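Local atomic coordinates of heterokaryon incompatibility protein s (Podospora anserina, PDB entry 2WVQ), a protein that forms a prion and acts in heterokaryon incompatibility, the fungal non-self recognition that lets only compatible cells survive fusion. Residues A[58-63]-A[178-184]; A[53-58]-A[136-141]; A[98-102]-A[150-155]. The protein carries 2 engineered substitutions. One frame throughout, in Å; residues are numbered along the deposited sequence.

Interaction 1 (A[58-63]-A[178-184]); sequences RWGEAV and FPIEAVC
Residues 58-62 are helical and belong to helix 42-62. Residues 178-180 are a turn that leads into helix 181-191. P179 sits at the centre of an inverse gamma turn, and I180 is the N-cap residue, with C184 N bonded to I180 O at 3.0 Å. The nearest CA atoms are those of A62 and V183, 6.1 Å apart. A62 points toward the helix start. Its CB meets I180 CD1 at 3.5 Å, and V183 CG1 and C184 SG at 3.7 Å. I180 (chi1 p, chi2 t) also reaches W59, CD1 to CD1 3.4 Å. W59 (chi1 t, chi2 85°) turns its ring edge to the face of F178 in an offset edge-to-face pair. The W59 six-membered ring and the F178 ring have centroids 5.7 Å apart and planes at 71°. V63 CG2 lies over a face of F178, 4.1 Å from the ring centroid, as a CH-pi contact. R58 CD passes 3.3 Å from C184 O, while the R58 guanidinium forms salt bridges with D212 and E191. F22 also meets W59. No hydrogen bond crosses the segments, so apolar and aromatic packing joins helix 42-62 to the start of helix 181-191 in the globular HeLo domain.

Interaction 2 (A[53-58]-A[136-141]); sequences KARLSR and LVSRRQ
Both segments are helical: 53-58 lies within helix 42-62, and 136-140 lies on helix 124-140, and Q141 follows. The axes run roughly in the same direction, at a signed crossing angle of 28° and a closest approach of 9.8 Å. The nearest CA pair is A54 with V137, 6.0 Å. The small A54 and S57 leave room for this approach. V137 points toward helix 42-62 with an off-well chi1 of -4°. Its CG1 lies 3.9 Å from A54 CA, and its CB lies 3.4 Å from S57 OG. L136 (chi1 144°, chi2 t) brings its CD2 to 3.9 Å from A54 CB. K53 is extended, all t. Its CE touches V137 CG2 at 3.9 Å, and its NZ goes on to a salt bridge with E30. S57 (chi1 90°) points toward the partner helix. R140 stretches back across the interface with chi1 m and chi2 and chi3 t. Its NH1 donates to S57 OG at 3.3 Å, with an N-H...O angle of 155°. The same NH1 is 3.8 Å from R58 CB. The NH2 of R140 salt-bridges E191, which also pairs with R58, so one acidic residue of helix 181-191 serves arginines from both helices; R58 also salt-bridges D212. Q141 closes the far end, near S57 and helix 18-28. Two nearly parallel helices, with small residues and a valine at the closest approach and a polar bridge beside them, are a helix-helix packing of this mainly helical globular domain, the HeLo family fold.

Interaction 3 (A[98-102]-A[150-155]); sequences AQKTS and TAWALY
A helix crosses a short strand here in the HeLo family fold. Segment 98-102 belongs to helix 79-108. Strand 152-154 pairs in parallel with strand 32-34. The axes are nearly perpendicular, at 88° and 8.0 Å. The nearest CA pairs are Q99 with W152, 6.6 Å, and S102 with L154, 6.1 Å. A98 points toward the strand, and its CB touches W152 CH2 at 3.4 Å and L154 CD2 at 4.4 Å. Q99 follows with chi1 and chi2 t. Its CB makes a CH-pi contact 4.3 Å from the centroid of the W152 five-membered ring, and its OE1 lies over a ring face. Q99 NE2 donates to T150 OG1 at 3.0 Å. One water donates to Q99 OE1 (2.8 Å) and to T150 O (2.9 Å). W152 (chi1 p, chi2 -83°) presents a ring face to the Q99 side chain. K100 points away, and both K100 and T101 bind the second subunit, through its E89 and E90 respectively. This puts the helix at the dimer interface. S102 sets its CB 3.7 Å from W152 CE3. The ring of Y155, stacked on Y105, passes beside S102, CE1 to OG 3.3 Å. With chi1 t, S102 OG donates to the backbone A153 O at 2.6 Å.

After helix 18-28 and strand 32-34, helix 42-62 serves interactions 1 and 2, which share R58. Helix 79-108 follows and supplies one side of interaction 3. Helix 124-140 then returns to helix 42-62 and closes interaction 2. Strand 152-154 closes interaction 3 soon after, so these two loops cross. The chain next runs through helix 157-176 before the start of helix 181-191 closes interaction 1. That loop encloses interaction 3 and crosses interaction 2. Interactions 1 and 2 touch, E61 CB to R140 NE 4.0 Å. Interaction 3 lies across the chain's centre from interaction 1, with centres about 30 Å apart, near the second subunit.

Interaction 1 (A[58-63]-A[178-184])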
ATOM      1  N   ARG A  58      13.409 -17.424  -1.954  1.00 25.52           N
ATOM      2  CA  ARG A  58      13.319 -18.755  -1.386  1.00 25.41           C
ATOM      3  C   ARG A  58      12.039 -19.450  -1.785  1.00 25.29           C
ATOM      4  O   ARG A  58      12.076 -20.635  -2.095  1.00 24.08           O
ATOM      5  CB  ARG A  58      13.514 -18.810   0.132  1.00 24.56           C
ATOM      6  CG  ARG A  58      13.864 -20.251   0.713  1.00 25.46           C
ATOM      7  CD  ARG A  58      13.914 -20.223   2.238  1.00 26.01           C
ATOM      8  NE  ARG A  58      14.822 -19.155   2.680  1.00 28.04           N
ATOM      9  CZ  ARG A  58      14.528 -18.130   3.491  1.00 28.96           C
ATOM     10  NH1 ARG A  58      13.330 -17.999   4.027  1.00 27.76           N
ATOM     11  NH2 ARG A  58      15.474 -17.239   3.785  1.00 29.10           N
ATOM     12  N   TRP A  59      10.922 -18.713  -1.768  1.00 25.70           N
ATOM     13  CA  TRP A  59       9.645 -19.224  -2.197  1.00 25.37           C
ATOM     14  C   TRP A  59       9.636 -19.710  -3.638  1.00 26.00           C
ATOM     15  O   TRP A  59       9.090 -20.793  -3.922  1.00 25.16           O
ATOM     16  CB  TRP A  59       8.509 -18.207  -1.998  1.00 25.26           C
ATOM     17  CG  TRP A  59       7.206 -18.765  -2.466  1.00 24.74           C
ATOM     18  CD1 TRP A  59       6.357 -19.544  -1.754  1.00 24.21           C
ATOM     19  CD2 TRP A  59       6.617 -18.598  -3.757  1.00 24.06           C
ATOM     20  NE1 TRP A  59       5.277 -19.893  -2.524  1.00 22.44           N
ATOM     21  CE2 TRP A  59       5.411 -19.320  -3.758  1.00 22.80           C
ATOM     22  CE3 TRP A  59       6.997 -17.903  -4.919  1.00 23.71           C
ATOM     23  CZ2 TRP A  59       4.554 -19.357  -4.862  1.00 24.02           C
ATOM     24  CZ3 TRP A  59       6.138 -17.931  -6.018  1.00 25.31           C
ATOM     25  CH2 TRP A  59       4.937 -18.667  -5.987  1.00 25.85           C
ATOM     26  N   GLY A  60      10.178 -18.908  -4.548  1.00 25.30           N
ATOM     27  CA  GLY A  60      10.234 -19.321  -5.949  1.00 25.62           C
ATOM     28  C   GLY A  60      11.045 -20.587  -6.124  1.00 26.20           C
ATOM     29  O   GLY A  60      10.697 -21.451  -6.956  1.00 25.60           O
ATOM     30  N   GLU A  61      12.114 -20.724  -5.333  1.00 26.20           N
ATOM     31  CA  GLU A  61      12.942 -21.942  -5.376  1.00 26.41           C
ATOM     32  C   GLU A  61      12.204 -23.158  -4.823  1.00 26.00           C
ATOM     33  O   GLU A  61      12.330 -24.274  -5.380  1.00 25.06           O
ATOM     34  CB  GLU A  61      14.253 -21.723  -4.586  1.00 26.64           C
ATOM     35  CG  GLU A  61      15.274 -22.875  -4.631  1.00 32.18           C
ATOM     36  CD  GLU A  61      15.981 -23.020  -5.973  1.00 39.47           C
ATOM     37  OE1 GLU A  61      15.725 -22.220  -6.894  1.00 41.91           O
ATOM     38  OE2 GLU A  61      16.816 -23.939  -6.112  1.00 43.11           O
ATOM     39  N   ALA A  62      11.465 -22.949  -3.727  1.00 24.90           N
ATOM     40  CA  ALA A  62      10.734 -24.006  -3.028  1.00 24.81           C
ATOM     41  C   ALA A  62       9.650 -24.646  -3.911  1.00 26.11           C
ATOM     42  O   ALA A  62       9.423 -25.873  -3.912  1.00 24.89           O
ATOM     43  CB  ALA A  62      10.097 -23.440  -1.785  1.00 24.20           C
ATOM     44  N   VAL A  63       8.972 -23.763  -4.634  1.00 24.58           N
ATOM     45  CA  VAL A  63       7.901 -24.080  -5.561  1.00 24.88           C
ATOM     46  C   VAL A  63       8.393 -24.464  -6.984  1.00 24.81           C
ATOM     47  O   VAL A  63       7.595 -24.849  -7.826  1.00 24.04           O
ATOM     48  CB  VAL A  63       7.007 -22.805  -5.514  1.00 24.74           C
ATOM     49  CG1 VAL A  63       7.105 -21.914  -6.775  1.00 22.09           C
ATOM     50  CG2 VAL A  63       5.692 -23.066  -4.911  1.00 24.78           C
ATOM     51  N   PHE A 178       0.950 -23.305  -0.833  1.00 40.42           N
ATOM     52  CA  PHE A 178       1.760 -24.403  -1.376  1.00 40.46           C
ATOM     53  C   PHE A 178       2.381 -25.264  -0.264  1.00 41.37           C
ATOM     54  O   PHE A 178       2.709 -24.742   0.808  1.00 42.17           O
ATOM     55  CB  PHE A 178       2.814 -23.851  -2.358  1.00 39.54           C
ATOM     56  CG  PHE A 178       2.211 -23.182  -3.566  1.00 38.35           C
ATOM     57  CD1 PHE A 178       1.818 -21.837  -3.530  1.00 37.63           C
ATOM     58  CD2 PHE A 178       2.011 -23.897  -4.743  1.00 36.03           C
ATOM     59  CE1 PHE A 178       1.237 -21.247  -4.658  1.00 35.57           C
ATOM     60  CE2 PHE A 178       1.453 -23.302  -5.856  1.00 36.12           C
ATOM     61  CZ  PHE A 178       1.054 -21.973  -5.805  1.00 35.41           C
ATOM     62  N   PRO A 179       2.522 -26.593  -0.503  1.00 42.15           N
ATOM     63  CA  PRO A 179       2.997 -27.517   0.543  1.00 42.45           C
ATOM     64  C   PRO A 179       4.522 -27.483   0.792  1.00 42.24           C
ATOM     65  O   PRO A 179       5.183 -28.524   0.699  1.00 42.85           O
ATOM     66  CB  PRO A 179       2.579 -28.886  -0.022  1.00 42.80           C
ATOM     67  CG  PRO A 179       2.751 -28.723  -1.480  1.00 42.45           C
ATOM     68  CD  PRO A 179       2.232 -27.320  -1.757  1.00 41.70           C
ATOM     69  N   ILE A 180       5.080 -26.313   1.124  1.00 41.04           N
ATOM     70  CA  ILE A 180       6.541 -26.160   1.128  1.00 40.39           C
ATOM     71  C   ILE A 180       7.201 -25.843   2.489  1.00 40.58           C
ATOM     72  O   ILE A 180       8.312 -25.306   2.535  1.00 39.44           O
ATOM     73  CB  ILE A 180       7.019 -25.128   0.054  1.00 40.04           C
ATOM     74  CG1 ILE A 180       6.399 -23.744   0.319  1.00 40.13           C
ATOM     75  CG2 ILE A 180       6.728 -25.651  -1.350  1.00 40.05           C
ATOM     76  CD1 ILE A 180       6.954 -22.626  -0.518  1.00 39.77           C
ATOM     77  N   GLU A 181       6.547 -26.202   3.592  1.00 40.73           N
ATOM     78  CA  GLU A 181       7.086 -25.817   4.899  1.00 40.73           C
ATOM     79  C   GLU A 181       8.500 -26.382   5.137  1.00 40.41           C
ATOM     80  O   GLU A 181       9.449 -25.609   5.350  1.00 40.41           O
ATOM     81  CB  GLU A 181       6.136 -26.178   6.043  1.00 40.73           C
ATOM     82  CG  GLU A 181       6.150 -25.129   7.142  1.00 42.26           C
ATOM     83  CD  GLU A 181       5.985 -25.704   8.534  1.00 43.34           C
ATOM     84  OE1 GLU A 181       4.909 -26.284   8.823  1.00 44.42           O
ATOM     85  OE2 GLU A 181       6.929 -25.551   9.348  1.00 43.94           O
ATOM     86  N   ALA A 182       8.628 -27.713   5.072  1.00 39.49           N
ATOM     87  CA  ALA A 182       9.900 -28.414   5.311  1.00 39.32           C
ATOM     88  C   ALA A 182      11.005 -28.036   4.300  1.00 39.06           C
ATOM     89  O   ALA A 182      12.180 -27.946   4.649  1.00 39.05           O
ATOM     90  CB  ALA A 182       9.687 -29.962   5.315  1.00 39.13           C
ATOM     91  N   VAL A 183      10.593 -27.860   3.041  1.00 38.42           N
ATOM     92  CA  VAL A 183      11.463 -27.400   1.937  1.00 38.14           C
ATOM     93  C   VAL A 183      12.086 -26.011   2.212  1.00 38.17           C
ATOM     94  O   VAL A 183      13.293 -25.805   2.010  1.00 37.44           O
ATOM     95  CB  VAL A 183      10.687 -27.409   0.572  1.00 38.02           C
ATOM     96  CG1 VAL A 183      11.460 -26.686  -0.508  1.00 39.04           C
ATOM     97  CG2 VAL A 183      10.367 -28.853   0.119  1.00 37.53           C
ATOM     98  N   CYS A 184      11.274 -25.065   2.682  1.00 37.75           N
ATOM     99  CA  CYS A 184      11.802 -23.719   2.983  1.00 39.08           C
ATOM    100  C   CYS A 184      12.812 -23.719   4.139  1.00 38.79           C
ATOM    101  O   CYS A 184      13.811 -22.991   4.111  1.00 39.37           O
ATOM    102  CB  CYS A 184      10.680 -22.710   3.235  1.00 38.73           C
ATOM    103  SG  CYS A 184       9.758 -22.292   1.752  1.00 41.50           S
TER

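Interaction 2 (A[53-58]-A[136-141])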
ATOM      1  N   LYS A  53      13.843  -9.784   0.260  1.00 27.21           N
ATOM      2  CA  LYS A  53      14.143 -10.246  -1.094  1.00 28.24           C
ATOM      3  C   LYS A  53      14.599 -11.720  -1.062  1.00 28.12           C
ATOM      4  O   LYS A  53      14.219 -12.504  -1.920  1.00 27.19           O
ATOM      5  CB  LYS A  53      15.205  -9.364  -1.741  1.00 28.48           C
ATOM      6  CG  LYS A  53      15.585  -9.756  -3.155  1.00 27.80           C
ATOM      7  CD  LYS A  53      16.866  -9.020  -3.630  1.00 29.07           C
ATOM      8  CE  LYS A  53      16.803  -8.843  -5.156  1.00 30.67           C
ATOM      9  NZ  LYS A  53      18.079  -8.365  -5.716  1.00 33.09           N
ATOM     10  N   ALA A  54      15.408 -12.084  -0.070  1.00 28.02           N
ATOM     11  CA  ALA A  54      15.905 -13.484   0.043  1.00 29.07           C
ATOM     12  C   ALA A  54      14.740 -14.442   0.326  1.00 29.08           C
ATOM     13  O   ALA A  54      14.705 -15.580  -0.160  1.00 29.54           O
ATOM     14  CB  ALA A  54      16.977 -13.600   1.169  1.00 28.44           C
ATOM     15  N   ARG A  55      13.782 -13.973   1.112  1.00 28.62           N
ATOM     16  CA  ARG A  55      12.690 -14.827   1.525  1.00 28.84           C
ATOM     17  C   ARG A  55      11.673 -15.047   0.398  1.00 29.30           C
ATOM     18  O   ARG A  55      11.123 -16.179   0.237  1.00 28.33           O
ATOM     19  CB  ARG A  55      12.035 -14.301   2.782  1.00 29.07           C
ATOM     20  CG  ARG A  55      11.102 -15.331   3.399  1.00 30.64           C
ATOM     21  CD  ARG A  55      10.065 -14.684   4.230  1.00 29.67           C
ATOM     22  NE  ARG A  55       8.917 -15.542   4.494  1.00 29.15           N
ATOM     23  CZ  ARG A  55       7.798 -15.105   5.061  1.00 31.38           C
ATOM     24  NH1 ARG A  55       7.685 -13.819   5.419  1.00 28.50           N
ATOM     25  NH2 ARG A  55       6.786 -15.932   5.256  1.00 29.23           N
ATOM     26  N   LEU A  56      11.445 -13.984  -0.380  1.00 28.11           N
ATOM     27  CA  LEU A  56      10.622 -14.032  -1.587  1.00 28.20           C
ATOM     28  C   LEU A  56      11.290 -14.981  -2.613  1.00 28.00           C
ATOM     29  O   LEU A  56      10.645 -15.901  -3.173  1.00 26.14           O
ATOM     30  CB  LEU A  56      10.429 -12.615  -2.192  1.00 28.55           C
ATOM     31  CG  LEU A  56       9.657 -12.440  -3.529  1.00 28.76           C
ATOM     32  CD1 LEU A  56       8.236 -12.901  -3.458  1.00 23.23           C
ATOM     33  CD2 LEU A  56       9.697 -10.993  -4.118  1.00 27.99           C
ATOM     34  N   SER A  57      12.576 -14.790  -2.843  1.00 28.03           N
ATOM     35  CA  SER A  57      13.226 -15.713  -3.757  1.00 28.21           C
ATOM     36  C   SER A  57      13.268 -17.188  -3.264  1.00 26.92           C
ATOM     37  O   SER A  57      13.170 -18.077  -4.095  1.00 26.20           O
ATOM     38  CB  SER A  57      14.570 -15.202  -4.241  1.00 29.13           C
ATOM     39  OG  SER A  57      15.615 -15.608  -3.417  1.00 31.67           O
ATOM     40  N   ARG A  58      13.409 -17.424  -1.954  1.00 25.52           N
ATOM     41  CA  ARG A  58      13.319 -18.755  -1.386  1.00 25.41           C
ATOM     42  C   ARG A  58      12.039 -19.450  -1.785  1.00 25.29           C
ATOM     43  O   ARG A  58      12.076 -20.635  -2.095  1.00 24.08           O
ATOM     44  CB  ARG A  58      13.514 -18.810   0.132  1.00 24.56           C
ATOM     45  CG  ARG A  58      13.864 -20.251   0.713  1.00 25.46           C
ATOM     46  CD  ARG A  58      13.914 -20.223   2.238  1.00 26.01           C
ATOM     47  NE  ARG A  58      14.822 -19.155   2.680  1.00 28.04           N
ATOM     48  CZ  ARG A  58      14.528 -18.130   3.491  1.00 28.96           C
ATOM     49  NH1 ARG A  58      13.330 -17.999   4.027  1.00 27.76           N
ATOM     50  NH2 ARG A  58      15.474 -17.239   3.785  1.00 29.10           N
ATOM     51  N   LEU A 136      23.181 -14.871  -3.111  1.00 28.83           N
ATOM     52  CA  LEU A 136      22.291 -16.010  -2.916  1.00 30.02           C
ATOM     53  C   LEU A 136      21.024 -15.930  -3.782  1.00 30.27           C
ATOM     54  O   LEU A 136      20.602 -16.925  -4.379  1.00 28.90           O
ATOM     55  CB  LEU A 136      21.960 -16.072  -1.425  1.00 30.28           C
ATOM     56  CG  LEU A 136      20.726 -16.435  -0.599  1.00 29.85           C
ATOM     57  CD1 LEU A 136      21.085 -16.122   0.819  1.00 33.45           C
ATOM     58  CD2 LEU A 136      19.401 -15.809  -0.944  1.00 31.54           C
ATOM     59  N   VAL A 137      20.415 -14.745  -3.857  1.00 29.76           N
ATOM     60  CA  VAL A 137      19.321 -14.573  -4.806  1.00 29.37           C
ATOM     61  C   VAL A 137      19.724 -14.516  -6.246  1.00 29.49           C
ATOM     62  O   VAL A 137      19.017 -15.073  -7.074  1.00 28.46           O
ATOM     63  CB  VAL A 137      18.197 -13.575  -4.382  1.00 30.87           C
ATOM     64  CG1 VAL A 137      18.373 -13.010  -2.975  1.00 27.01           C
ATOM     65  CG2 VAL A 137      17.733 -12.611  -5.495  1.00 28.76           C
ATOM     66  N   SER A 138      20.884 -13.916  -6.552  1.00 30.07           N
ATOM     67  CA  SER A 138      21.348 -13.829  -7.949  1.00 30.85           C
ATOM     68  C   SER A 138      21.494 -15.216  -8.525  1.00 30.67           C
ATOM     69  O   SER A 138      21.122 -15.441  -9.652  1.00 30.11           O
ATOM     70  CB  SER A 138      22.679 -13.075  -8.098  1.00 31.18           C
ATOM     71  OG  SER A 138      22.479 -11.677  -7.897  1.00 35.37           O
ATOM     72  N   ARG A 139      21.991 -16.133  -7.700  1.00 31.29           N
ATOM     73  CA  ARG A 139      22.233 -17.533  -8.064  0.50 31.82           C
ATOM     74  C   ARG A 139      20.958 -18.273  -8.444  1.00 32.45           C
ATOM     75  O   ARG A 139      20.987 -19.201  -9.220  1.00 32.64           O
ATOM     76  CB  ARG A 139      22.879 -18.259  -6.885  0.50 31.51           C
ATOM     77  CG  ARG A 139      24.349 -17.981  -6.704  0.50 29.56           C
ATOM     78  CD  ARG A 139      24.970 -18.940  -5.698  0.50 28.36           C
ATOM     79  NE  ARG A 139      26.296 -18.453  -5.342  0.50 26.68           N
ATOM     80  CZ  ARG A 139      26.581 -17.811  -4.214  0.50 25.31           C
ATOM     81  NH1 ARG A 139      25.645 -17.614  -3.287  0.50 23.39           N
ATOM     82  NH2 ARG A 139      27.808 -17.371  -4.014  0.50 25.96           N
ATOM     83  N   ARG A 140      19.835 -17.851  -7.864  1.00 33.23           N
ATOM     84  CA  ARG A 140      18.557 -18.544  -8.049  1.00 34.93           C
ATOM     85  C   ARG A 140      17.707 -18.004  -9.172  1.00 36.10           C
ATOM     86  O   ARG A 140      16.825 -18.699  -9.669  1.00 36.88           O
ATOM     87  CB  ARG A 140      17.716 -18.436  -6.783  1.00 34.87           C
ATOM     88  CG  ARG A 140      18.166 -19.260  -5.639  1.00 34.31           C
ATOM     89  CD  ARG A 140      17.260 -18.920  -4.517  1.00 31.96           C
ATOM     90  NE  ARG A 140      17.539 -19.754  -3.375  1.00 31.89           N
ATOM     91  CZ  ARG A 140      17.291 -19.424  -2.117  1.00 31.18           C
ATOM     92  NH1 ARG A 140      16.775 -18.224  -1.807  1.00 31.20           N
ATOM     93  NH2 ARG A 140      17.593 -20.285  -1.176  1.00 26.19           N
ATOM     94  N   GLN A 141      17.931 -16.742  -9.527  1.00 36.87           N
ATOM     95  CA  GLN A 141      17.030 -16.063 -10.429  1.00 37.89           C
ATOM     96  C   GLN A 141      17.263 -16.499 -11.865  1.00 38.37           C
ATOM     97  O   GLN A 141      18.379 -16.876 -12.258  1.00 37.32           O
ATOM     98  CB  GLN A 141      17.068 -14.526 -10.241  1.00 37.93           C
ATOM     99  CG  GLN A 141      16.516 -14.045  -8.841  1.00 39.92           C
ATOM    100  CD  GLN A 141      15.182 -14.690  -8.448  1.00 41.44           C
ATOM    101  OE1 GLN A 141      14.136 -14.370  -9.033  1.00 40.12           O
ATOM    102  NE2 GLN A 141      15.208 -15.584  -7.437  1.00 41.73           N
TER

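Interaction 3 (A[98-102]-A[150-155])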
ATOM      1  N   ALA A  98       5.397   3.033  -4.032  1.00 29.18           N
ATOM      2  CA  ALA A  98       6.580   3.555  -3.345  1.00 29.50           C
ATOM      3  C   ALA A  98       7.375   4.525  -4.235  1.00 29.67           C
ATOM      4  O   ALA A  98       7.823   5.590  -3.749  1.00 29.11           O
ATOM      5  CB  ALA A  98       7.476   2.399  -2.857  1.00 29.95           C
ATOM      6  N   GLN A  99       7.499   4.168  -5.519  1.00 29.49           N
ATOM      7  CA  GLN A  99       8.188   5.017  -6.496  0.60 30.41           C
ATOM      8  C   GLN A  99       7.477   6.328  -6.790  1.00 30.27           C
ATOM      9  O   GLN A  99       8.154   7.328  -6.974  1.00 30.37           O
ATOM     10  CB  GLN A  99       8.562   4.287  -7.809  0.60 31.10           C
ATOM     11  CG  GLN A  99       9.337   5.204  -8.798  0.60 30.72           C
ATOM     12  CD  GLN A  99      10.309   4.488  -9.728  0.60 32.08           C
ATOM     13  OE1 GLN A  99      10.235   3.278  -9.921  0.60 34.90           O
ATOM     14  NE2 GLN A  99      11.218   5.250 -10.324  0.60 29.43           N
ATOM     15  N   LYS A 100       6.134   6.344  -6.815  1.00 30.56           N
ATOM     16  CA  LYS A 100       5.383   7.608  -6.936  1.00 30.14           C
ATOM     17  C   LYS A 100       5.573   8.454  -5.695  1.00 29.88           C
ATOM     18  O   LYS A 100       5.740   9.671  -5.799  1.00 30.74           O
ATOM     19  CB  LYS A 100       3.887   7.375  -7.148  1.00 29.75           C
ATOM     20  CG  LYS A 100       3.559   6.717  -8.451  1.00 29.04           C
ATOM     21  CD  LYS A 100       2.094   6.463  -8.539  1.00 29.74           C
ATOM     22  CE  LYS A 100       1.716   5.926  -9.897  1.00 28.75           C
ATOM     23  NZ  LYS A 100       1.985   6.909 -11.002  1.00 30.60           N
ATOM     24  N   THR A 101       5.544   7.827  -4.521  1.00 28.96           N
ATOM     25  CA  THR A 101       5.871   8.526  -3.269  1.00 29.48           C
ATOM     26  C   THR A 101       7.285   9.132  -3.279  1.00 29.49           C
ATOM     27  O   THR A 101       7.485  10.335  -2.955  1.00 28.44           O
ATOM     28  CB  THR A 101       5.571   7.631  -2.033  1.00 28.61           C
ATOM     29  OG1 THR A 101       4.187   7.302  -2.067  1.00 30.22           O
ATOM     30  CG2 THR A 101       5.847   8.340  -0.727  1.00 29.79           C
ATOM     31  N   SER A 102       8.264   8.324  -3.688  1.00 29.08           N
ATOM     32  CA  SER A 102       9.649   8.773  -3.820  1.00 29.35           C
ATOM     33  C   SER A 102       9.785   9.946  -4.820  1.00 29.07           C
ATOM     34  O   SER A 102      10.475  10.910  -4.539  1.00 28.60           O
ATOM     35  CB  SER A 102      10.543   7.606  -4.223  1.00 29.28           C
ATOM     36  OG  SER A 102      11.832   8.041  -4.581  1.00 31.48           O
ATOM     37  N   THR A 150      14.613   2.746 -13.906  1.00 51.22           N
ATOM     38  CA  THR A 150      15.159   3.897 -13.154  1.00 49.69           C
ATOM     39  C   THR A 150      15.341   3.547 -11.662  1.00 47.98           C
ATOM     40  O   THR A 150      14.398   3.053 -11.028  1.00 48.59           O
ATOM     41  CB  THR A 150      14.244   5.173 -13.276  1.00 50.21           C
ATOM     42  OG1 THR A 150      12.935   4.904 -12.733  1.00 51.15           O
ATOM     43  CG2 THR A 150      14.117   5.645 -14.750  1.00 49.67           C
ATOM     44  N   ALA A 151      16.546   3.777 -11.132  1.00 45.37           N
ATOM     45  CA  ALA A 151      16.846   3.621  -9.699  1.00 43.20           C
ATOM     46  C   ALA A 151      16.114   4.706  -8.923  1.00 41.42           C
ATOM     47  O   ALA A 151      15.967   5.825  -9.408  1.00 41.07           O
ATOM     48  CB  ALA A 151      18.351   3.687  -9.435  1.00 42.61           C
ATOM     49  N   TRP A 152      15.621   4.367  -7.738  1.00 38.92           N
ATOM     50  CA  TRP A 152      14.807   5.292  -6.981  1.00 36.70           C
ATOM     51  C   TRP A 152      15.033   5.081  -5.479  1.00 34.86           C
ATOM     52  O   TRP A 152      15.376   3.995  -5.036  1.00 35.21           O
ATOM     53  CB  TRP A 152      13.331   5.154  -7.397  1.00 36.60           C
ATOM     54  CG  TRP A 152      12.801   3.795  -7.082  1.00 35.91           C
ATOM     55  CD1 TRP A 152      12.934   2.668  -7.835  1.00 35.62           C
ATOM     56  CD2 TRP A 152      12.089   3.416  -5.906  1.00 35.07           C
ATOM     57  NE1 TRP A 152      12.341   1.603  -7.194  1.00 35.99           N
ATOM     58  CE2 TRP A 152      11.799   2.041  -6.018  1.00 34.62           C
ATOM     59  CE3 TRP A 152      11.644   4.112  -4.776  1.00 33.36           C
ATOM     60  CZ2 TRP A 152      11.114   1.347  -5.036  1.00 35.08           C
ATOM     61  CZ3 TRP A 152      10.975   3.424  -3.812  1.00 34.38           C
ATOM     62  CH2 TRP A 152      10.712   2.057  -3.938  1.00 35.24           C
ATOM     63  N   ALA A 153      14.858   6.129  -4.692  1.00 32.93           N
ATOM     64  CA  ALA A 153      15.178   6.064  -3.270  1.00 31.34           C
ATOM     65  C   ALA A 153      13.955   6.026  -2.379  1.00 30.44           C
ATOM     66  O   ALA A 153      12.944   6.650  -2.669  1.00 31.96           O
ATOM     67  CB  ALA A 153      16.084   7.258  -2.871  1.00 30.45           C
ATOM     68  N   LEU A 154      14.072   5.310  -1.281  1.00 29.27           N
ATOM     69  CA  LEU A 154      13.170   5.443  -0.146  1.00 28.87           C
ATOM     70  C   LEU A 154      13.709   6.538   0.781  1.00 29.59           C
ATOM     71  O   LEU A 154      14.798   6.399   1.340  1.00 29.76           O
ATOM     72  CB  LEU A 154      13.095   4.140   0.638  1.00 28.24           C
ATOM     73  CG  LEU A 154      12.502   2.941  -0.108  1.00 27.86           C
ATOM     74  CD1 LEU A 154      12.664   1.648   0.675  1.00 25.18           C
ATOM     75  CD2 LEU A 154      11.040   3.227  -0.368  1.00 26.73           C
ATOM     76  N   TYR A 155      12.934   7.604   0.962  1.00 30.06           N
ATOM     77  CA  TYR A 155      13.421   8.799   1.669  1.00 30.86           C
ATOM     78  C   TYR A 155      12.936   8.892   3.127  1.00 32.47           C
ATOM     79  O   TYR A 155      13.385   9.770   3.895  1.00 33.43           O
ATOM     80  CB  TYR A 155      13.046  10.083   0.877  1.00 29.70           C
ATOM     81  CG  TYR A 155      13.707  10.246  -0.470  1.00 26.68           C
ATOM     82  CD1 TYR A 155      12.971  10.104  -1.653  1.00 24.62           C
ATOM     83  CD2 TYR A 155      15.055  10.589  -0.572  1.00 24.22           C
ATOM     84  CE1 TYR A 155      13.576  10.292  -2.909  1.00 24.67           C
ATOM     85  CE2 TYR A 155      15.660  10.765  -1.812  1.00 24.94           C
ATOM     86  CZ  TYR A 155      14.908  10.595  -2.972  1.00 25.57           C
ATOM     87  OH  TYR A 155      15.496  10.769  -4.208  1.00 30.37           O
TER
HETATM   88  O   HOH W   1      11.913   1.558 -11.433  1.00 46.82           O